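Local coordinates for protein soluble lytic murein transglycosylase (Pseudomonas aeruginosa, PDB 5OHU) that breaks down peptidoglycan as a lytic transglycosylase, turning it over in both exolytic and endolytic fashion, at residues L103-L106 with A107-D111; C130-G133 with Q134-L137; V632-H635 with E636-F639; L593-D596 with V597-T601. All coordinates share one frame; numbering follows the deposited sequence.

Contact 1 of 4, residues L103-L106 with A107-D111; sequences LRLL and ADRGD
Arg109 reaches back to Leu105 and Leu106 because its CG stands anti to its own carbonyl carbon (chi1 -48°) and the chain then runs straight from CG to NE. The guanidinium ends with one face over Leu105 CB, off-centre toward its rim, while Leu105 CD1 lies 4.1 Å from Arg109 NH2. Leu106 comes to the same group obliquely, with CD2 3.8 Å from Arg109 NH1. That methyl also meets Asp111 OD2 at 3.6 Å, so one methyl touches both a cationic and an anionic group. The carboxylate of Asp111 is directed by CG lying anti to the backbone N (chi1 -156°), and it is held by Thr114 and Asn79.

Arg104 and Asp108 illustrate how residues four apart may fail to pair. Their side chains run side by side and point the same way, yet Arg104 NE stays 6.2 Å from Asp108 OD2 and forms a salt bridge with Glu127 of helix 126-138 instead.

The backbone explains the abrupt ending. The helical bond from Asp108 N to Arg104 O (2.9 Å) is regular, but Leu106 O takes two weak bonds, from Arg109 N and from Asp111 N, the latter at 2.9 Å. Gly110 N bonds to Ala107 O at 3.0 Å. Gly110 adopts a positive phi of 72°, a region that a residue without a beta carbon enters easily. This is the Schellman motif closing helix 95-108, and Asp111 at once serves as N-cap of helix 112-118, a short link between consecutive helices of this largely helical chain.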
loop_
_atom_site.group_PDB
_atom_site.type_symbol
_atom_site.label_atom_id
_atom_site.label_comp_id
_atom_site.label_asym_id
_atom_site.label_seq_id
_atom_site.Cartn_x
_atom_site.Cartn_y
_atom_site.Cartn_z
ATOM N N LEU A 103 0.050 -8.171 -29.266
ATOM C CA LEU A 103 -0.305 -6.829 -29.743
ATOM C C LEU A 103 0.921 -6.090 -30.269
ATOM O O LEU A 103 0.831 -5.331 -31.243
ATOM C CB LEU A 103 -0.995 -6.016 -28.636
ATOM C CG LEU A 103 -2.499 -6.240 -28.328
ATOM C CD1 LEU A 103 -3.395 -5.489 -29.278
ATOM C CD2 LEU A 103 -2.872 -7.701 -28.439
ATOM N N ARG A 104 2.075 -6.311 -29.642
ATOM C CA ARG A 104 3.338 -5.786 -30.157
ATOM C C ARG A 104 3.606 -6.291 -31.578
ATOM O O ARG A 104 3.863 -5.503 -32.502
ATOM C CB ARG A 104 4.447 -6.198 -29.190
ATOM C CG ARG A 104 5.759 -5.509 -29.304
ATOM C CD ARG A 104 6.767 -6.213 -28.385
ATOM N NE ARG A 104 6.711 -5.765 -26.995
ATOM C CZ ARG A 104 6.907 -6.561 -25.944
ATOM N NH1 ARG A 104 7.137 -7.860 -26.119
ATOM N NH2 ARG A 104 6.867 -6.065 -24.714
ATOM N N LEU A 105 3.521 -7.609 -31.781
ATOM C CA LEU A 105 3.619 -8.152 -33.133
ATOM C C LEU A 105 2.603 -7.509 -34.078
ATOM O O LEU A 105 2.952 -7.099 -35.194
ATOM C CB LEU A 105 3.434 -9.666 -33.107
ATOM C CG LEU A 105 4.575 -10.459 -32.455
ATOM C CD1 LEU A 105 4.242 -11.942 -32.460
ATOM C CD2 LEU A 105 5.916 -10.206 -33.155
ATOM N N LEU A 106 1.334 -7.421 -33.661
ATOM C CA LEU A 106 0.306 -6.913 -34.571
ATOM C C LEU A 106 0.621 -5.494 -35.010
ATOM O O LEU A 106 0.417 -5.126 -36.178
ATOM C CB LEU A 106 -1.068 -6.951 -33.902
ATOM C CG LEU A 106 -1.642 -8.306 -33.528
ATOM C CD1 LEU A 106 -2.897 -8.097 -32.725
ATOM C CD2 LEU A 106 -1.891 -9.145 -34.814
ATOM N N ALA A 107 1.091 -4.674 -34.073
ATOM C CA ALA A 107 1.446 -3.299 -34.394
ATOM C C ALA A 107 2.662 -3.249 -35.309
ATOM O O ALA A 107 2.685 -2.476 -36.272
ATOM C CB ALA A 107 1.703 -2.518 -33.102
ATOM N N ASP A 108 3.681 -4.070 -35.031
ATOM C CA ASP A 108 4.866 -4.083 -35.884
ATOM C C ASP A 108 4.527 -4.483 -37.319
ATOM O O ASP A 108 5.226 -4.079 -38.249
ATOM C CB ASP A 108 5.935 -5.004 -35.295
ATOM C CG ASP A 108 6.434 -4.532 -33.915
ATOM O OD1 ASP A 108 6.198 -3.360 -33.542
ATOM O OD2 ASP A 108 7.076 -5.333 -33.201
ATOM N N ARG A 109 3.443 -5.235 -37.531
ATOM C CA ARG A 109 3.044 -5.642 -38.871
ATOM C C ARG A 109 2.067 -4.686 -39.535
ATOM O O ARG A 109 1.654 -4.944 -40.670
ATOM C CB ARG A 109 2.355 -7.012 -38.864
ATOM C CG ARG A 109 3.012 -8.120 -38.116
ATOM C CD ARG A 109 2.071 -9.322 -38.185
ATOM N NE ARG A 109 2.664 -10.453 -37.480
ATOM C CZ ARG A 109 1.989 -11.369 -36.792
ATOM N NH1 ARG A 109 0.663 -11.294 -36.704
ATOM N NH2 ARG A 109 2.668 -12.351 -36.208
ATOM N N GLY A 110 1.622 -3.637 -38.855
ATOM C CA GLY A 110 0.533 -2.868 -39.418
ATOM C C GLY A 110 -0.817 -3.557 -39.391
ATOM O O GLY A 110 -1.748 -3.084 -40.056
ATOM N N ASP A 111 -0.961 -4.652 -38.634
ATOM C CA ASP A 111 -2.268 -5.279 -38.401
ATOM C C ASP A 111 -3.066 -4.465 -37.372
ATOM O O ASP A 111 -3.394 -4.925 -36.273
ATOM C CB ASP A 111 -2.093 -6.728 -37.964
ATOM C CG ASP A 111 -3.321 -7.577 -38.257
ATOM O OD1 ASP A 111 -4.385 -6.975 -38.512
ATOM O OD2 ASP A 111 -3.245 -8.836 -38.187
#

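Contact 2 of 4, residues C130-G133 with Q134-L137; sequences CLYG and QYQL. With PO4 (phosphate ion), chain F.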
loop_
_atom_site.group_PDB
_atom_site.type_symbol
_atom_site.label_atom_id
_atom_site.label_comp_id
_atom_site.label_asym_id
_atom_site.label_seq_id
_atom_site.Cartn_x
_atom_site.Cartn_y
_atom_site.Cartn_z
ATOM N N CYS A 130 0.962 3.585 -25.822
ATOM C CA CYS A 130 1.674 4.379 -26.822
ATOM C C CYS A 130 1.412 3.878 -28.231
ATOM O O CYS A 130 1.181 4.686 -29.141
ATOM C CB CYS A 130 3.160 4.391 -26.497
ATOM S SG CYS A 130 3.393 5.542 -25.104
ATOM N N LEU A 131 1.410 2.550 -28.427
ATOM C CA LEU A 131 1.010 2.004 -29.719
ATOM C C LEU A 131 -0.410 2.432 -30.066
ATOM O O LEU A 131 -0.713 2.709 -31.230
ATOM C CB LEU A 131 1.133 0.480 -29.693
ATOM C CG LEU A 131 2.586 -0.003 -29.594
ATOM C CD1 LEU A 131 2.654 -1.498 -29.338
ATOM C CD2 LEU A 131 3.302 0.349 -30.877
ATOM N N TYR A 132 -1.296 2.514 -29.067
ATOM C CA TYR A 132 -2.666 2.941 -29.354
ATOM C C TYR A 132 -2.711 4.400 -29.783
ATOM O O TYR A 132 -3.454 4.759 -30.707
ATOM C CB TYR A 132 -3.562 2.711 -28.139
ATOM C CG TYR A 132 -5.014 3.027 -28.390
ATOM C CD1 TYR A 132 -5.745 2.335 -29.365
ATOM C CD2 TYR A 132 -5.659 4.023 -27.648
ATOM C CE1 TYR A 132 -7.092 2.627 -29.594
ATOM C CE2 TYR A 132 -7.003 4.323 -27.852
ATOM C CZ TYR A 132 -7.715 3.623 -28.818
ATOM O OH TYR A 132 -9.041 3.935 -29.011
ATOM N N GLY A 133 -1.927 5.258 -29.123
ATOM C CA GLY A 133 -1.802 6.629 -29.596
ATOM C C GLY A 133 -1.329 6.710 -31.037
ATOM O O GLY A 133 -1.846 7.506 -31.827
ATOM N N GLN A 134 -0.348 5.881 -31.403
ATOM C CA GLN A 134 0.085 5.820 -32.797
ATOM C C GLN A 134 -1.076 5.444 -33.708
ATOM O O GLN A 134 -1.268 6.045 -34.774
ATOM C CB GLN A 134 1.233 4.815 -32.967
ATOM C CG GLN A 134 2.569 5.242 -32.349
ATOM C CD GLN A 134 3.666 4.178 -32.482
ATOM O OE1 GLN A 134 4.405 3.913 -31.529
ATOM N NE2 GLN A 134 3.764 3.556 -33.657
ATOM N N TYR A 135 -1.868 4.455 -33.303
ATOM C CA TYR A 135 -3.034 4.096 -34.101
ATOM C C TYR A 135 -3.957 5.299 -34.288
ATOM O O TYR A 135 -4.470 5.540 -35.388
ATOM C CB TYR A 135 -3.798 2.948 -33.444
ATOM C CG TYR A 135 -5.167 2.746 -34.051
ATOM C CD1 TYR A 135 -5.332 1.929 -35.168
ATOM C CD2 TYR A 135 -6.282 3.387 -33.537
ATOM C CE1 TYR A 135 -6.563 1.756 -35.740
ATOM C CE2 TYR A 135 -7.532 3.212 -34.101
ATOM C CZ TYR A 135 -7.659 2.405 -35.202
ATOM O OH TYR A 135 -8.883 2.202 -35.782
ATOM N N GLN A 136 -4.224 6.034 -33.206
ATOM C CA GLN A 136 -5.099 7.193 -33.325
ATOM C C GLN A 136 -4.511 8.231 -34.274
ATOM O O GLN A 136 -5.234 8.788 -35.104
ATOM C CB GLN A 136 -5.376 7.802 -31.950
ATOM C CG GLN A 136 -6.096 6.856 -31.016
ATOM C CD GLN A 136 -6.212 7.377 -29.604
ATOM O OE1 GLN A 136 -7.301 7.375 -29.030
ATOM N NE2 GLN A 136 -5.094 7.823 -29.027
ATOM N N LEU A 137 -3.197 8.484 -34.193
ATOM C CA LEU A 137 -2.614 9.499 -35.069
ATOM C C LEU A 137 -2.735 9.098 -36.534
ATOM O O LEU A 137 -3.038 9.938 -37.387
ATOM C CB LEU A 137 -1.152 9.769 -34.706
ATOM C CG LEU A 137 -0.942 10.529 -33.402
ATOM C CD1 LEU A 137 0.498 10.995 -33.295
ATOM C CD2 LEU A 137 -1.892 11.687 -33.349
HETATM P P PO4 F . -11.510 2.930 -32.098
HETATM O O1 PO4 F . -10.222 3.387 -31.455
HETATM O O2 PO4 F . -11.234 2.356 -33.469
HETATM O O3 PO4 F . -12.462 4.099 -32.236
HETATM O O4 PO4 F . -12.129 1.877 -31.211
#
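Gln136 lies over the ring of Tyr132, one helical turn earlier. Its CG sits 4.3 Å from the ring centroid and only 15° off the normal, a CH-pi contact displaced toward the rim. Farther out, the amide tilts against the ring, its plane 35° from that of the tyrosine, and brings Gln136 OE1 to 3.3 Å from Tyr132 CE2. With CG anti to its backbone N (chi1 -176°), Tyr132 carries its ring outward from the helix; Tyr135, with a similar first torsion, points the same general way, and the two rings pass obliquely, Tyr132 CE1 being 4.1 Å from Tyr135 CD2. Both hydroxyls end near a phosphate ion, probably from the crystallisation liquor. Tyr132 OH donates to phosphate O1 at 2.8 Å, and Tyr135 OH lies 3.3 Å from phosphate O2.

These are the i to i+3 and i to i+4 neighbours of a regular alpha-helix, 126-138, whose spacing is kept by backbone bonds such as that from Gln136 N to Tyr132 O (2.9 Å). On the same turn Gln136 NE2 lies 3.5 Å from Gly133 CA.

A second shell fixes the groups. Gln136 NE2 is hydrogen-bonded to Thr148 of helix 142-153, while Tyr132 stacks with Tyr119 and Tyr135 with His139. Tyr135 also packs against Trp112 and Val116 of helix 112-118, and the disulfide between Cys130 and Cys163 ties the helix covalently to helix 161-172.

Contact 3 of 4, residues V632-H635 with E636-F639; sequences VDWH and ERYF
Asp633 and Glu636 close a tight turn: Glu636 N donates to Asp633 O at 2.8 Å, and Trp634 and His635 between them have the backbone angles of a type I turn. A weak bond from Arg637 N to Trp634 O (3.4 Å) continues the winding before the chain straightens into strand 638-639.

The side chain of Glu636 then returns the bond. Extended beyond CG, it brings OE2 to Asp633 N at 2.7 Å in an almost linear bond (176°), although the N-H arrives from above the carboxylate plane, 42° out of it. Next to it, CG of His635 lies between its own backbone N and carbonyl carbon (chi1 72°), which lays the imidazole beside the glutamate. Glu636 CG covers one face of that ring, 3.8 Å from the His635 centroid, in a CH-pi contact, and His635 NE2 is hydrogen-bonded to Gly567 O.

On the other flank Arg637 bends at chi3. Its CD runs alongside Trp634, 3.9 Å from CE3, and Val632 CG2 covers one face of the guanidinium. A water in the guanidinium plane joins Arg637 NH1 to Val632 O, while NH2 forms a salt bridge with Asp381.

Asp633 OD2 and Glu636 OE2 approach to 3.9 Å, like charges that would repel. A second water donates to both Asp633 OD2 (2.9 Å) and Glu636 OE1 (2.7 Å), and Arg569 forms a salt bridge with Glu636 OE1. Together with the backbone N-H at OE2, this surrounding of donors probably lets both acids remain ionised side by side.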
loop_
_atom_site.group_PDB
_atom_site.type_symbol
_atom_site.label_atom_id
_atom_site.label_comp_id
_atom_site.label_asym_id
_atom_site.label_seq_id
_atom_site.Cartn_x
_atom_site.Cartn_y
_atom_site.Cartn_z
ATOM N N VAL A 632 -5.842 -1.175 26.030
ATOM C CA VAL A 632 -4.570 -0.822 26.654
ATOM C C VAL A 632 -4.646 -1.148 28.137
ATOM O O VAL A 632 -5.711 -1.118 28.760
ATOM C CB VAL A 632 -4.176 0.663 26.495
ATOM C CG1 VAL A 632 -3.638 0.943 25.089
ATOM C CG2 VAL A 632 -5.352 1.549 26.857
ATOM N N ASP A 633 -3.490 -1.430 28.703
ATOM C CA ASP A 633 -3.378 -1.727 30.118
ATOM C C ASP A 633 -3.279 -0.443 30.935
ATOM O O ASP A 633 -2.940 0.624 30.416
ATOM C CB ASP A 633 -2.169 -2.632 30.357
ATOM C CG ASP A 633 -2.434 -4.055 29.904
ATOM O OD1 ASP A 633 -3.520 -4.592 30.235
ATOM O OD2 ASP A 633 -1.578 -4.625 29.209
ATOM N N TRP A 634 -3.602 -0.562 32.230
ATOM C CA TRP A 634 -3.524 0.584 33.140
ATOM C C TRP A 634 -2.203 1.309 33.001
ATOM O O TRP A 634 -2.171 2.541 32.919
ATOM C CB TRP A 634 -3.679 0.145 34.597
ATOM C CG TRP A 634 -4.948 -0.509 34.906
ATOM C CD1 TRP A 634 -5.122 -1.783 35.377
ATOM C CD2 TRP A 634 -6.250 0.069 34.804
ATOM N NE1 TRP A 634 -6.451 -2.047 35.543
ATOM C CE2 TRP A 634 -7.172 -0.926 35.210
ATOM C CE3 TRP A 634 -6.728 1.327 34.395
ATOM C CZ2 TRP A 634 -8.557 -0.707 35.224
ATOM C CZ3 TRP A 634 -8.109 1.556 34.405
ATOM C CH2 TRP A 634 -9.011 0.535 34.821
ATOM N N HIS A 635 -1.099 0.570 32.963
ATOM C CA HIS A 635 0.182 1.259 32.955
ATOM C C HIS A 635 0.522 1.876 31.611
ATOM O O HIS A 635 1.535 2.570 31.518
ATOM C CB HIS A 635 1.312 0.326 33.376
ATOM C CG HIS A 635 1.671 -0.705 32.353
ATOM N ND1 HIS A 635 0.982 -1.896 32.219
ATOM C CD2 HIS A 635 2.678 -0.747 31.447
ATOM C CE1 HIS A 635 1.543 -2.622 31.265
ATOM N NE2 HIS A 635 2.574 -1.948 30.781
ATOM N N GLU A 636 -0.291 1.644 30.581
ATOM C CA GLU A 636 -0.043 2.170 29.243
ATOM C C GLU A 636 -0.839 3.433 28.924
ATOM O O GLU A 636 -0.561 4.078 27.910
ATOM C CB GLU A 636 -0.371 1.088 28.201
ATOM C CG GLU A 636 0.460 -0.179 28.336
ATOM C CD GLU A 636 -0.042 -1.325 27.451
ATOM O OE1 GLU A 636 0.782 -2.207 27.108
ATOM O OE2 GLU A 636 -1.263 -1.336 27.116
ATOM N N ARG A 637 -1.810 3.814 29.763
ATOM C CA ARG A 637 -2.748 4.863 29.374
ATOM C C ARG A 637 -2.095 6.246 29.283
ATOM O O ARG A 637 -2.608 7.112 28.568
ATOM C CB ARG A 637 -3.931 4.872 30.343
ATOM C CG ARG A 637 -4.552 3.491 30.496
ATOM C CD ARG A 637 -5.845 3.488 31.290
ATOM N NE ARG A 637 -6.893 4.164 30.557
ATOM C CZ ARG A 637 -7.879 3.552 29.900
ATOM N NH1 ARG A 637 -7.967 2.233 29.892
ATOM N NH2 ARG A 637 -8.776 4.275 29.250
ATOM N N TYR A 638 -1.000 6.482 30.014
ATOM C CA TYR A 638 -0.219 7.710 29.916
ATOM C C TYR A 638 1.258 7.359 29.866
ATOM O O TYR A 638 1.687 6.358 30.447
ATOM C CB TYR A 638 -0.391 8.661 31.109
ATOM C CG TYR A 638 -1.734 9.291 31.266
ATOM C CD1 TYR A 638 -2.088 10.381 30.500
ATOM C CD2 TYR A 638 -2.645 8.816 32.209
ATOM C CE1 TYR A 638 -3.330 10.969 30.635
ATOM C CE2 TYR A 638 -3.877 9.401 32.355
ATOM C CZ TYR A 638 -4.208 10.492 31.562
ATOM O OH TYR A 638 -5.437 11.100 31.681
ATOM N N PHE A 639 2.030 8.209 29.195
ATOM C CA PHE A 639 3.479 8.074 29.186
ATOM C C PHE A 639 4.118 9.397 28.776
ATOM O O PHE A 639 3.508 10.215 28.077
ATOM C CB PHE A 639 3.954 6.933 28.274
ATOM C CG PHE A 639 3.175 6.781 26.995
ATOM C CD1 PHE A 639 3.516 7.507 25.869
ATOM C CD2 PHE A 639 2.136 5.867 26.907
ATOM C CE1 PHE A 639 2.827 7.344 24.691
ATOM C CE2 PHE A 639 1.443 5.701 25.734
ATOM C CZ PHE A 639 1.790 6.442 24.621
HETATM O O HOH W 1 -6.667 0.155 31.011
HETATM O O HOH W 2 1.223 -4.300 28.784
#

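Contact 4 of 4, residues L593-D596 with V597-T601; sequences LAFD and VWIET
Leu593 carries the apolar part, dividing its two methyls between Val597 and Trp598. Leu593 CD1 touches Val597 CG1 at 3.8 Å; Leu593 CD2 meets the edge of the indole in its plane, 3.5 Å from Trp598 CD1. Phe595 likewise receives Ile599 CD1 at its ring edge, 3.9 Å from Phe595 CD2.

Among the backbone bonds, Trp598 N donates to Ala594 O at 3.0 Å, opening a short helix for which Ala594 is the N-cap. At the far end Val597 O is gripped twice, by Thr601 N (3.0 Å) and Thr601 OG1 (2.9 Å), from opposite faces of its carbonyl plane.

The polar side chains mostly serve partners beyond the helix. Asp596 holds CG between its backbone N and carbonyl carbon (chi1 56°), which turns OD1 back to a weak bond with Val597 N, while OD2 binds Tyr345 and Arg382. Water bridges Asp596 O to Glu600 OE1, and Glu600 also engages Tyr375, Trp346 and Arg315.

Helix 595-600 thus follows directly on strand 593-594, the partner of strand 638-639, and packs against helices 374-383, 569-578 and 605-624.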
loop_
_atom_site.group_PDB
_atom_site.type_symbol
_atom_site.label_atom_id
_atom_site.label_comp_id
_atom_site.label_asym_id
_atom_site.label_seq_id
_atom_site.Cartn_x
_atom_site.Cartn_y
_atom_site.Cartn_z
ATOM N N LEU A 593 1.053 12.571 28.268
ATOM C CA LEU A 593 0.326 12.464 27.013
ATOM C C LEU A 593 -0.552 11.215 27.051
ATOM O O LEU A 593 -0.097 10.138 27.429
ATOM C CB LEU A 593 1.311 12.406 25.846
ATOM C CG LEU A 593 0.702 12.463 24.441
ATOM C CD1 LEU A 593 -0.072 13.752 24.299
ATOM C CD2 LEU A 593 1.783 12.371 23.378
ATOM N N ALA A 594 -1.816 11.357 26.701
ATOM C CA ALA A 594 -2.700 10.204 26.698
ATOM C C ALA A 594 -2.351 9.281 25.535
ATOM O O ALA A 594 -1.938 9.728 24.466
ATOM C CB ALA A 594 -4.166 10.647 26.609
ATOM N N PHE A 595 -2.535 7.979 25.755
ATOM C CA PHE A 595 -2.145 6.982 24.757
ATOM C C PHE A 595 -2.913 7.139 23.437
ATOM O O PHE A 595 -2.354 6.901 22.361
ATOM C CB PHE A 595 -2.366 5.581 25.322
ATOM C CG PHE A 595 -3.797 5.151 25.271
ATOM C CD1 PHE A 595 -4.697 5.588 26.226
ATOM C CD2 PHE A 595 -4.254 4.345 24.241
ATOM C CE1 PHE A 595 -6.027 5.207 26.177
ATOM C CE2 PHE A 595 -5.591 3.960 24.169
ATOM C CZ PHE A 595 -6.482 4.388 25.141
ATOM N N ASP A 596 -4.197 7.505 23.486
ATOM C CA ASP A 596 -4.941 7.590 22.231
ATOM C C ASP A 596 -4.534 8.823 21.416
ATOM O O ASP A 596 -4.481 8.753 20.180
ATOM C CB ASP A 596 -6.456 7.548 22.494
ATOM C CG ASP A 596 -6.927 8.633 23.447
ATOM O OD1 ASP A 596 -6.084 9.361 24.006
ATOM O OD2 ASP A 596 -8.156 8.756 23.645
ATOM N N VAL A 597 -4.202 9.936 22.079
ATOM C CA VAL A 597 -3.641 11.079 21.368
ATOM C C VAL A 597 -2.299 10.713 20.735
ATOM O O VAL A 597 -2.024 11.046 19.574
ATOM C CB VAL A 597 -3.503 12.293 22.310
ATOM C CG1 VAL A 597 -2.726 13.437 21.598
ATOM C CG2 VAL A 597 -4.861 12.793 22.771
ATOM N N TRP A 598 -1.431 10.046 21.497
ATOM C CA TRP A 598 -0.115 9.695 20.961
ATOM C C TRP A 598 -0.241 8.828 19.720
ATOM O O TRP A 598 0.427 9.078 18.712
ATOM C CB TRP A 598 0.737 8.976 22.007
ATOM C CG TRP A 598 2.153 8.784 21.495
ATOM C CD1 TRP A 598 3.164 9.712 21.516
ATOM C CD2 TRP A 598 2.700 7.614 20.857
ATOM N NE1 TRP A 598 4.305 9.184 20.942
ATOM C CE2 TRP A 598 4.046 7.897 20.543
ATOM C CE3 TRP A 598 2.190 6.348 20.554
ATOM C CZ2 TRP A 598 4.877 6.969 19.929
ATOM C CZ3 TRP A 598 3.022 5.424 19.938
ATOM C CH2 TRP A 598 4.348 5.745 19.628
ATOM N N ILE A 599 -1.105 7.809 19.770
ATOM C CA ILE A 599 -1.292 6.939 18.613
ATOM C C ILE A 599 -1.821 7.738 17.439
ATOM O O ILE A 599 -1.335 7.612 16.308
ATOM C CB ILE A 599 -2.235 5.769 18.950
ATOM C CG1 ILE A 599 -1.519 4.739 19.825
ATOM C CG2 ILE A 599 -2.648 5.067 17.666
ATOM C CD1 ILE A 599 -2.473 3.999 20.749
ATOM N N GLU A 600 -2.833 8.570 17.694
ATOM C CA GLU A 600 -3.469 9.320 16.622
ATOM C C GLU A 600 -2.491 10.265 15.938
ATOM O O GLU A 600 -2.649 10.565 14.747
ATOM C CB GLU A 600 -4.648 10.127 17.162
ATOM C CG GLU A 600 -5.562 10.604 16.060
ATOM C CD GLU A 600 -6.042 9.454 15.201
ATOM O OE1 GLU A 600 -6.617 8.486 15.793
ATOM O OE2 GLU A 600 -5.791 9.491 13.964
ATOM N N THR A 601 -1.477 10.748 16.665
ATOM C CA THR A 601 -0.563 11.748 16.129
ATOM C C THR A 601 0.776 11.149 15.738
ATOM O O THR A 601 1.746 11.887 15.559
ATOM C CB THR A 601 -0.357 12.905 17.114
ATOM O OG1 THR A 601 0.220 12.416 18.333
ATOM C CG2 THR A 601 -1.699 13.604 17.437
HETATM O O HOH W 3 -5.435 6.853 17.967
#

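Overall arrangement
Along the chain the order is contact 1, contact 2, contact 4, contact 3, and in space they form two pairs on opposite sides of the chain's centre. Contacts 1 and 2 have centres 12 Å apart and touch where Ala107 packs on Leu131, linking helices 95-108 and 126-138 of the long helical array. Contacts 3 and 4, centres 11 Å apart, share the small antiparallel sheet of strands 593-594 and 638-639. There Arg637 O lies 2.9 Å from Phe595 N, and Phe639 packs on Trp598. About 40 Å separates the nearest atoms of the two pairs. The C-terminal end of the chain is thereby folded back onto the transglycosylase SLT region, remote from the N-terminal helices.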